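PDB 1A7J: phosphoribulokinase from Rhodobacter sphaeroides, which catalyses the ATP-dependent phosphorylation of D-ribulose 5-phosphate to D-ribulose 1,5-bisphosphate, a step of the Calvin cycle. Local coordinates for residues Ile8-Ser14 / Phe129-Gly135; Ala43-Phe47 / Ala74-Leu80; Lys151-Val157 / Thr202-Arg208. Numbering follows the deposited sequence.

In the fold
From the N terminus, strand 7-11 runs into the loop holding Gly12, Ser13 and Ser14, and some 115 residues later strand 127-132 returns beside it, closing contact 1. Contact 2 forms and closes within that long excursion, joining the loop after strand 36-40 to the start of helix 77-90; it also touches contact 1, where Leu80 CD1 lies 3.8 Å from Tyr130 CE2. Contact 3 follows in series: strand 150-156 leaves, two helices intervene, and strand 204-210 comes back parallel to it. Contacts 1 and 3 share one mixed sheet, since strands 7-11 and 150-156 are neighbours in it, whereas the centres of contacts 2 and 3 lie about 22 Å apart.

Contact 1: Ile8-Ser14 / Phe129-Gly135; sequences ISVTGSS and FYEGLHG
Two central parallel strands of a P-loop NTPase-type sheet pair here, 8-11 with 129-132, their axes 4.9 Å apart and 7° from parallel. Ile8 faces Phe129, Ser9 Tyr130, Val10 Glu131 and Thr11 Gly132. The ladder is regular: Tyr130 N donates to Ile8 O (3.0 Å), Val10 N to Tyr130 O (3.1 Å) and Gly132 N to Val10 O (3.1 Å). Gly12 N ends it on Gly132 O (2.9 Å), which also receives a CA-H...O contact from Thr11 CA (3.0 Å). The outward amides and carbonyls of Ser9 and Thr11 are satisfied by strand 150-156. Gly12 turns at phi/psi 112/-37, calling for glycine, and leads into the predicted ATP-binding loop. On the face of Ile8 and Val10, Phe129 (chi1 t) sets CE1 3.7 Å from Val10 CG2. On the face of Ser9 and Tyr130, Thr11 OG1 is hydrogen-bonded to Gln198 OE1; in the loop beyond the strand, His134 NE2 is hydrogen-bonded to Phe70 O. Gly135 packs against Ser9, whose OG, in the t rotamer, gives Gly135 O a very short 2.5 Å hydrogen bond.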
# COMPACT_ATOMS: atom_id res chain seq x y z
N ILE A 8 -5.36 -10.74 1.91
CA ILE A 8 -4.49 -9.84 2.69
C ILE A 8 -4.26 -8.54 1.91
O ILE A 8 -3.89 -8.58 0.74
CB ILE A 8 -3.11 -10.49 2.94
CG1 ILE A 8 -3.28 -11.69 3.86
CG2 ILE A 8 -2.14 -9.46 3.57
CD1 ILE A 8 -2.07 -12.53 3.94
N SER A 9 -4.33 -7.41 2.60
CA SER A 9 -4.39 -6.11 1.94
C SER A 9 -3.50 -5.08 2.62
O SER A 9 -3.82 -4.62 3.73
CB SER A 9 -5.84 -5.62 1.94
OG SER A 9 -5.98 -4.39 1.25
N VAL A 10 -2.41 -4.72 1.95
CA VAL A 10 -1.46 -3.69 2.37
C VAL A 10 -1.76 -2.36 1.67
O VAL A 10 -1.76 -2.28 0.44
CB VAL A 10 -0.02 -4.11 2.00
CG1 VAL A 10 0.97 -3.10 2.49
CG2 VAL A 10 0.29 -5.50 2.55
N THR A 11 -2.06 -1.32 2.42
CA THR A 11 -2.40 -0.04 1.81
C THR A 11 -1.47 1.06 2.30
O THR A 11 -0.90 0.96 3.38
CB THR A 11 -3.83 0.36 2.09
OG1 THR A 11 -4.14 1.55 1.38
CG2 THR A 11 -4.00 0.66 3.54
N GLY A 12 -1.22 2.04 1.43
CA GLY A 12 -0.37 3.16 1.77
C GLY A 12 0.97 3.25 1.05
O GLY A 12 1.45 4.34 0.73
N SER A 13 1.61 2.10 0.81
CA SER A 13 2.94 2.09 0.22
C SER A 13 2.89 1.71 -1.25
O SER A 13 2.29 0.70 -1.60
CB SER A 13 3.83 1.09 0.96
OG SER A 13 3.21 -0.20 0.95
N SER A 14 3.42 2.58 -2.11
CA SER A 14 3.86 2.22 -3.47
C SER A 14 4.61 3.40 -4.06
O SER A 14 4.84 4.41 -3.37
CB SER A 14 2.68 1.88 -4.39
OG SER A 14 2.48 0.47 -4.47
N PHE A 129 -3.23 -11.47 -2.48
CA PHE A 129 -2.43 -10.44 -1.85
C PHE A 129 -2.54 -9.17 -2.67
O PHE A 129 -2.27 -9.19 -3.86
CB PHE A 129 -0.97 -10.86 -1.82
CG PHE A 129 -0.05 -9.84 -1.21
CD1 PHE A 129 -0.14 -9.53 0.14
CD2 PHE A 129 0.93 -9.23 -1.98
CE1 PHE A 129 0.75 -8.64 0.73
CE2 PHE A 129 1.83 -8.34 -1.41
CZ PHE A 129 1.74 -8.04 -0.05
N TYR A 130 -2.85 -8.06 -2.02
CA TYR A 130 -2.93 -6.77 -2.70
C TYR A 130 -1.90 -5.81 -2.06
O TYR A 130 -1.75 -5.79 -0.84
CB TYR A 130 -4.34 -6.21 -2.54
CG TYR A 130 -4.51 -4.80 -3.02
CD1 TYR A 130 -4.22 -3.72 -2.18
CD2 TYR A 130 -4.91 -4.53 -4.32
CE1 TYR A 130 -4.33 -2.42 -2.63
CE2 TYR A 130 -5.03 -3.22 -4.79
CZ TYR A 130 -4.73 -2.18 -3.93
OH TYR A 130 -4.88 -0.87 -4.36
N GLU A 131 -1.17 -5.06 -2.89
CA GLU A 131 -0.36 -3.93 -2.42
C GLU A 131 -0.69 -2.64 -3.21
O GLU A 131 -0.54 -2.60 -4.44
CB GLU A 131 1.14 -4.26 -2.55
CG GLU A 131 2.11 -3.15 -2.06
CD GLU A 131 3.59 -3.55 -2.07
OE1 GLU A 131 3.98 -4.38 -2.93
OE2 GLU A 131 4.37 -3.03 -1.23
N GLY A 132 -1.17 -1.60 -2.51
CA GLY A 132 -1.28 -0.29 -3.14
C GLY A 132 -1.82 0.78 -2.24
O GLY A 132 -1.81 0.60 -1.04
N LEU A 133 -2.30 1.88 -2.82
CA LEU A 133 -2.91 2.96 -2.05
C LEU A 133 -4.40 2.86 -1.72
O LEU A 133 -4.96 3.78 -1.12
CB LEU A 133 -2.70 4.32 -2.74
CG LEU A 133 -1.36 4.95 -3.12
CD1 LEU A 133 -0.20 4.07 -2.81
CD2 LEU A 133 -1.40 5.22 -4.59
N HIS A 134 -5.08 1.80 -2.18
CA HIS A 134 -6.52 1.67 -1.95
C HIS A 134 -7.01 0.28 -1.53
O HIS A 134 -8.17 -0.06 -1.79
CB HIS A 134 -7.30 2.15 -3.18
CG HIS A 134 -7.20 3.63 -3.45
ND1 HIS A 134 -6.37 4.16 -4.41
CD2 HIS A 134 -7.89 4.68 -2.93
CE1 HIS A 134 -6.55 5.47 -4.48
NE2 HIS A 134 -7.46 5.81 -3.59
N GLY A 135 -6.24 -0.39 -0.66
CA GLY A 135 -6.63 -1.68 -0.10
C GLY A 135 -7.52 -1.70 1.13
O GLY A 135 -7.80 -2.75 1.71

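Contact 2: Ala43-Phe47 / Ala74-Leu80; sequences AFHRF and ANELKEL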
# COMPACT_ATOMS: atom_id res chain seq x y z
N ALA A 43 -2.37 -1.59 -11.24
CA ALA A 43 -3.21 -2.23 -12.22
C ALA A 43 -4.65 -1.73 -12.26
O ALA A 43 -5.42 -2.13 -13.13
CB ALA A 43 -3.20 -3.69 -11.98
N PHE A 44 -5.05 -0.93 -11.28
CA PHE A 44 -6.44 -0.44 -11.25
C PHE A 44 -6.56 1.07 -11.26
O PHE A 44 -7.53 1.61 -10.72
CB PHE A 44 -7.19 -1.00 -10.04
CG PHE A 44 -7.45 -2.46 -10.13
CD1 PHE A 44 -6.43 -3.36 -9.89
CD2 PHE A 44 -8.70 -2.93 -10.44
CE1 PHE A 44 -6.66 -4.72 -9.95
CE2 PHE A 44 -8.94 -4.28 -10.51
CZ PHE A 44 -7.91 -5.18 -10.26
N HIS A 45 -5.59 1.74 -11.87
CA HIS A 45 -5.75 3.13 -12.25
C HIS A 45 -6.68 3.18 -13.43
O HIS A 45 -6.57 2.36 -14.33
CB HIS A 45 -4.41 3.73 -12.65
CG HIS A 45 -3.50 4.02 -11.49
ND1 HIS A 45 -2.16 4.27 -11.66
CD2 HIS A 45 -3.73 4.08 -10.17
CE1 HIS A 45 -1.60 4.48 -10.48
NE2 HIS A 45 -2.54 4.37 -9.55
N ARG A 46 -7.59 4.14 -13.43
CA ARG A 46 -8.52 4.30 -14.54
C ARG A 46 -7.81 4.63 -15.86
O ARG A 46 -8.21 4.15 -16.94
CB ARG A 46 -9.55 5.39 -14.20
CG ARG A 46 -10.84 5.30 -15.00
CD ARG A 46 -12.07 5.54 -14.12
NE ARG A 46 -12.93 4.36 -14.01
CZ ARG A 46 -13.70 4.09 -12.95
NH1 ARG A 46 -13.62 4.84 -11.86
NH2 ARG A 46 -14.51 3.03 -12.96
N PHE A 47 -6.74 5.43 -15.78
CA PHE A 47 -6.13 5.98 -16.99
C PHE A 47 -4.70 5.56 -17.16
O PHE A 47 -3.95 5.48 -16.18
CB PHE A 47 -6.22 7.50 -17.00
CG PHE A 47 -7.61 8.04 -16.84
CD1 PHE A 47 -8.58 7.75 -17.79
CD2 PHE A 47 -7.94 8.84 -15.75
CE1 PHE A 47 -9.87 8.25 -17.66
CE2 PHE A 47 -9.22 9.34 -15.61
CZ PHE A 47 -10.19 9.04 -16.56
N ALA A 74 -9.85 8.44 -10.13
CA ALA A 74 -8.74 8.05 -10.97
C ALA A 74 -8.43 6.57 -10.83
O ALA A 74 -7.34 6.13 -11.19
CB ALA A 74 -7.50 8.87 -10.65
N ASN A 75 -9.39 5.79 -10.32
CA ASN A 75 -9.13 4.38 -10.08
C ASN A 75 -10.32 3.46 -10.35
O ASN A 75 -11.44 3.74 -9.95
CB ASN A 75 -8.63 4.18 -8.65
CG ASN A 75 -7.24 4.73 -8.45
OD1 ASN A 75 -6.26 4.07 -8.74
ND2 ASN A 75 -7.16 5.99 -8.00
N GLU A 76 -10.04 2.32 -10.94
CA GLU A 76 -11.07 1.34 -11.20
C GLU A 76 -11.52 0.72 -9.89
O GLU A 76 -11.35 -0.47 -9.64
CB GLU A 76 -10.53 0.27 -12.14
CG GLU A 76 -10.41 0.72 -13.58
CD GLU A 76 -11.69 1.35 -14.10
OE1 GLU A 76 -12.79 1.06 -13.56
OE2 GLU A 76 -11.62 2.12 -15.07
N LEU A 77 -12.12 1.53 -9.03
CA LEU A 77 -12.28 1.10 -7.66
C LEU A 77 -13.25 -0.06 -7.49
O LEU A 77 -12.90 -1.05 -6.85
CB LEU A 77 -12.68 2.28 -6.78
CG LEU A 77 -11.58 3.04 -6.02
CD1 LEU A 77 -12.06 3.30 -4.61
CD2 LEU A 77 -10.30 2.23 -5.97
N LYS A 78 -14.42 0.01 -8.12
CA LYS A 78 -15.45 -1.03 -7.94
C LYS A 78 -15.13 -2.33 -8.66
O LYS A 78 -15.67 -3.38 -8.33
CB LYS A 78 -16.82 -0.52 -8.36
N GLU A 79 -14.30 -2.24 -9.70
CA GLU A 79 -13.72 -3.43 -10.29
C GLU A 79 -12.82 -4.11 -9.27
O GLU A 79 -12.93 -5.31 -9.06
CB GLU A 79 -12.93 -3.06 -11.54
CG GLU A 79 -13.58 -3.51 -12.84
CD GLU A 79 -13.39 -4.99 -13.08
OE1 GLU A 79 -12.23 -5.41 -13.25
OE2 GLU A 79 -14.40 -5.74 -13.05
N LEU A 80 -12.04 -3.30 -8.55
CA LEU A 80 -11.18 -3.81 -7.49
C LEU A 80 -12.01 -4.44 -6.40
O LEU A 80 -11.68 -5.51 -5.91
CB LEU A 80 -10.33 -2.70 -6.89
CG LEU A 80 -9.53 -3.07 -5.64
CD1 LEU A 80 -8.51 -4.08 -6.04
CD2 LEU A 80 -8.85 -1.87 -5.04
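Phe44, in the m rotamer (chi2 76°), lays one ring face under Leu80: CD1 sits 4.2 Å from the centroid of the Phe44 ring and 4° off its normal, a CH-pi contact. Leu80 reaches it with chi1 t and chi2 p, and its CB also meets Phe44 CD2 at 3.9 Å. Two backbone hydrogen bonds hold the segments together, Glu76 N to Phe44 O (2.6 Å) and Arg46 N to Ala74 O (3.0 Å), a single bridge about His45 and Asn75. The loop after strand 36-40, close to catalytic Asp42, is thereby joined to the start of helix 77-90, where Glu76 takes the N-cap position and centres an inverse gamma turn. Glu76 (chi1 and chi2 both m) curls back to Arg46, whose chi1 is t but whose chi2 and chi3 lie between wells; Arg46 NH2 and Glu76 OE1 form a 2.7 Å salt bridge, with a weak bond from Arg46 NE to Glu76 OE2 (2.8 Å). His45, chi1 m, brings CD2 to 2.9 Å from Asn75 OD1 and stacks on His69, while Asn75 ND2 is hydrogen-bonded to Ser71 O.

Contact 3: Lys151-Val157 / Thr202-Arg208; sequences KIGVVPV and TDINFQR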
# COMPACT_ATOMS: atom_id res chain seq x y z
N LYS A 151 -5.84 -6.35 7.07
CA LYS A 151 -5.53 -5.09 6.44
C LYS A 151 -4.35 -4.44 7.15
O LYS A 151 -4.34 -4.32 8.38
CB LYS A 151 -6.77 -4.21 6.50
CG LYS A 151 -7.94 -4.81 5.79
CD LYS A 151 -9.16 -3.99 6.03
CE LYS A 151 -9.81 -4.39 7.33
NZ LYS A 151 -9.99 -5.87 7.42
N ILE A 152 -3.25 -4.30 6.42
CA ILE A 152 -2.03 -3.71 6.93
C ILE A 152 -1.83 -2.36 6.29
O ILE A 152 -2.21 -2.13 5.14
CB ILE A 152 -0.83 -4.59 6.59
CG1 ILE A 152 -1.01 -5.97 7.20
CG2 ILE A 152 0.45 -3.97 7.07
CD1 ILE A 152 -1.21 -7.03 6.16
N GLY A 153 -1.29 -1.42 7.05
CA GLY A 153 -1.02 -0.12 6.48
C GLY A 153 0.46 0.10 6.56
O GLY A 153 1.06 -0.13 7.59
N VAL A 154 1.08 0.43 5.45
CA VAL A 154 2.46 0.83 5.51
C VAL A 154 2.56 2.25 4.98
O VAL A 154 2.36 2.49 3.80
CB VAL A 154 3.32 -0.09 4.66
CG1 VAL A 154 4.78 0.10 5.03
CG2 VAL A 154 2.90 -1.54 4.90
N VAL A 155 2.81 3.19 5.88
CA VAL A 155 2.63 4.61 5.62
C VAL A 155 3.87 5.36 6.11
O VAL A 155 4.33 5.11 7.22
CB VAL A 155 1.43 5.16 6.41
CG1 VAL A 155 0.61 6.03 5.55
CG2 VAL A 155 0.60 4.05 6.95
N PRO A 156 4.37 6.37 5.36
CA PRO A 156 5.35 7.32 5.91
C PRO A 156 4.74 8.59 6.49
O PRO A 156 3.61 8.94 6.13
CB PRO A 156 6.23 7.65 4.71
CG PRO A 156 5.33 7.46 3.53
CD PRO A 156 4.47 6.29 3.88
N VAL A 157 5.47 9.29 7.36
CA VAL A 157 4.97 10.57 7.85
C VAL A 157 4.96 11.52 6.68
O VAL A 157 5.80 11.42 5.80
CB VAL A 157 5.82 11.14 8.97
CG1 VAL A 157 5.65 10.32 10.18
CG2 VAL A 157 7.25 11.19 8.58
N THR A 202 -7.47 -0.28 8.95
CA THR A 202 -6.46 -1.34 8.93
C THR A 202 -6.36 -2.03 10.29
O THR A 202 -6.80 -1.49 11.29
CB THR A 202 -5.10 -0.74 8.54
OG1 THR A 202 -4.92 0.52 9.19
CG2 THR A 202 -5.03 -0.48 7.05
N ASP A 203 -5.82 -3.25 10.33
CA ASP A 203 -5.62 -3.98 11.56
C ASP A 203 -4.28 -3.63 12.19
O ASP A 203 -4.13 -3.66 13.40
CB ASP A 203 -5.66 -5.47 11.31
CG ASP A 203 -7.05 -5.98 10.96
OD1 ASP A 203 -7.89 -6.13 11.86
OD2 ASP A 203 -7.27 -6.30 9.78
N ILE A 204 -3.25 -3.48 11.37
CA ILE A 204 -1.92 -3.15 11.90
C ILE A 204 -1.32 -2.07 11.04
O ILE A 204 -1.30 -2.22 9.83
CB ILE A 204 -0.99 -4.36 11.86
CG1 ILE A 204 -1.61 -5.51 12.65
CG2 ILE A 204 0.35 -4.01 12.46
CD1 ILE A 204 -0.65 -6.64 12.94
N ASN A 205 -0.88 -0.97 11.63
CA ASN A 205 -0.17 0.04 10.86
C ASN A 205 1.31 -0.05 11.14
O ASN A 205 1.71 -0.18 12.28
CB ASN A 205 -0.63 1.44 11.21
CG ASN A 205 -2.03 1.72 10.75
OD1 ASN A 205 -2.46 1.26 9.70
ND2 ASN A 205 -2.71 2.59 11.47
N PHE A 206 2.12 0.05 10.10
CA PHE A 206 3.54 0.29 10.21
C PHE A 206 3.82 1.72 9.72
O PHE A 206 3.60 2.01 8.56
CB PHE A 206 4.26 -0.71 9.32
CG PHE A 206 4.13 -2.15 9.79
CD1 PHE A 206 2.97 -2.88 9.57
CD2 PHE A 206 5.20 -2.79 10.42
CE1 PHE A 206 2.89 -4.20 9.96
CE2 PHE A 206 5.11 -4.10 10.81
CZ PHE A 206 3.96 -4.80 10.58
N GLN A 207 4.24 2.64 10.59
CA GLN A 207 4.45 4.03 10.16
C GLN A 207 5.91 4.44 10.15
O GLN A 207 6.56 4.38 11.17
CB GLN A 207 3.67 5.02 11.04
CG GLN A 207 3.57 6.41 10.41
CD GLN A 207 3.02 7.45 11.35
OE1 GLN A 207 3.02 7.28 12.56
NE2 GLN A 207 2.57 8.56 10.79
N ARG A 208 6.43 4.82 8.99
CA ARG A 208 7.84 5.09 8.80
C ARG A 208 8.13 6.53 9.16
O ARG A 208 7.65 7.44 8.51
CB ARG A 208 8.22 4.80 7.35
CG ARG A 208 9.70 4.94 7.07
CD ARG A 208 10.25 3.75 6.28
NE ARG A 208 11.45 3.18 6.92
CZ ARG A 208 11.92 1.95 6.68
NH1 ARG A 208 11.47 1.24 5.66
NH2 ARG A 208 12.88 1.45 7.44
O HOH W 1 -9.55 -7.73 9.16
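Backbone hydrogen bonds define this parallel pair, whose strand segments 151-156 and 204-208 cross at -17° with axes 4.5 Å apart. Gly153 N donates to Ile204 O (2.9 Å), Phe206 N to Gly153 O (2.7 Å), Val155 N to Phe206 O (3.0 Å), Arg208 N to Val155 O (2.8 Å) and Val157 N to Arg208 O (3.1 Å). At the opening end Lys151 O accepts from both Asp203 N (2.7 Å) and Ile204 N (3.3 Å). Five CA-H...O contacts accompany the ladder; the shortest runs from Gln207 CA to Val155 O at 3.1 Å.

The Lys151-Asp203 side-chain contacts lie at that same end. Asp203 OD2 takes a hydrogen bond from Lys151 N (3.1 Å), while Lys151 NZ, 3.6 Å from Asp203 OD2, makes a long salt bridge supplemented by a bridging water. Lys151 NZ also reaches Ala148 O, and Asp203 OD1 pairs with Arg236. Separately, within segment 202-208, Thr202 OG1 donates to Asn205 OD1 (2.6 Å); a CB on Gly153 would come within 2.6 Å of that oxygen.

Apolar contacts centre on Phe206, whose CD1 is 3.7 Å from Ile152 CG2. The pair belongs to the central sheet of the P-loop NTPase-type fold: strand 7-11 flanks 150-156, antiparallel strand 229-235 flanks 204-210, and helix 268-284 packs against Ile204, Phe206 and Arg208.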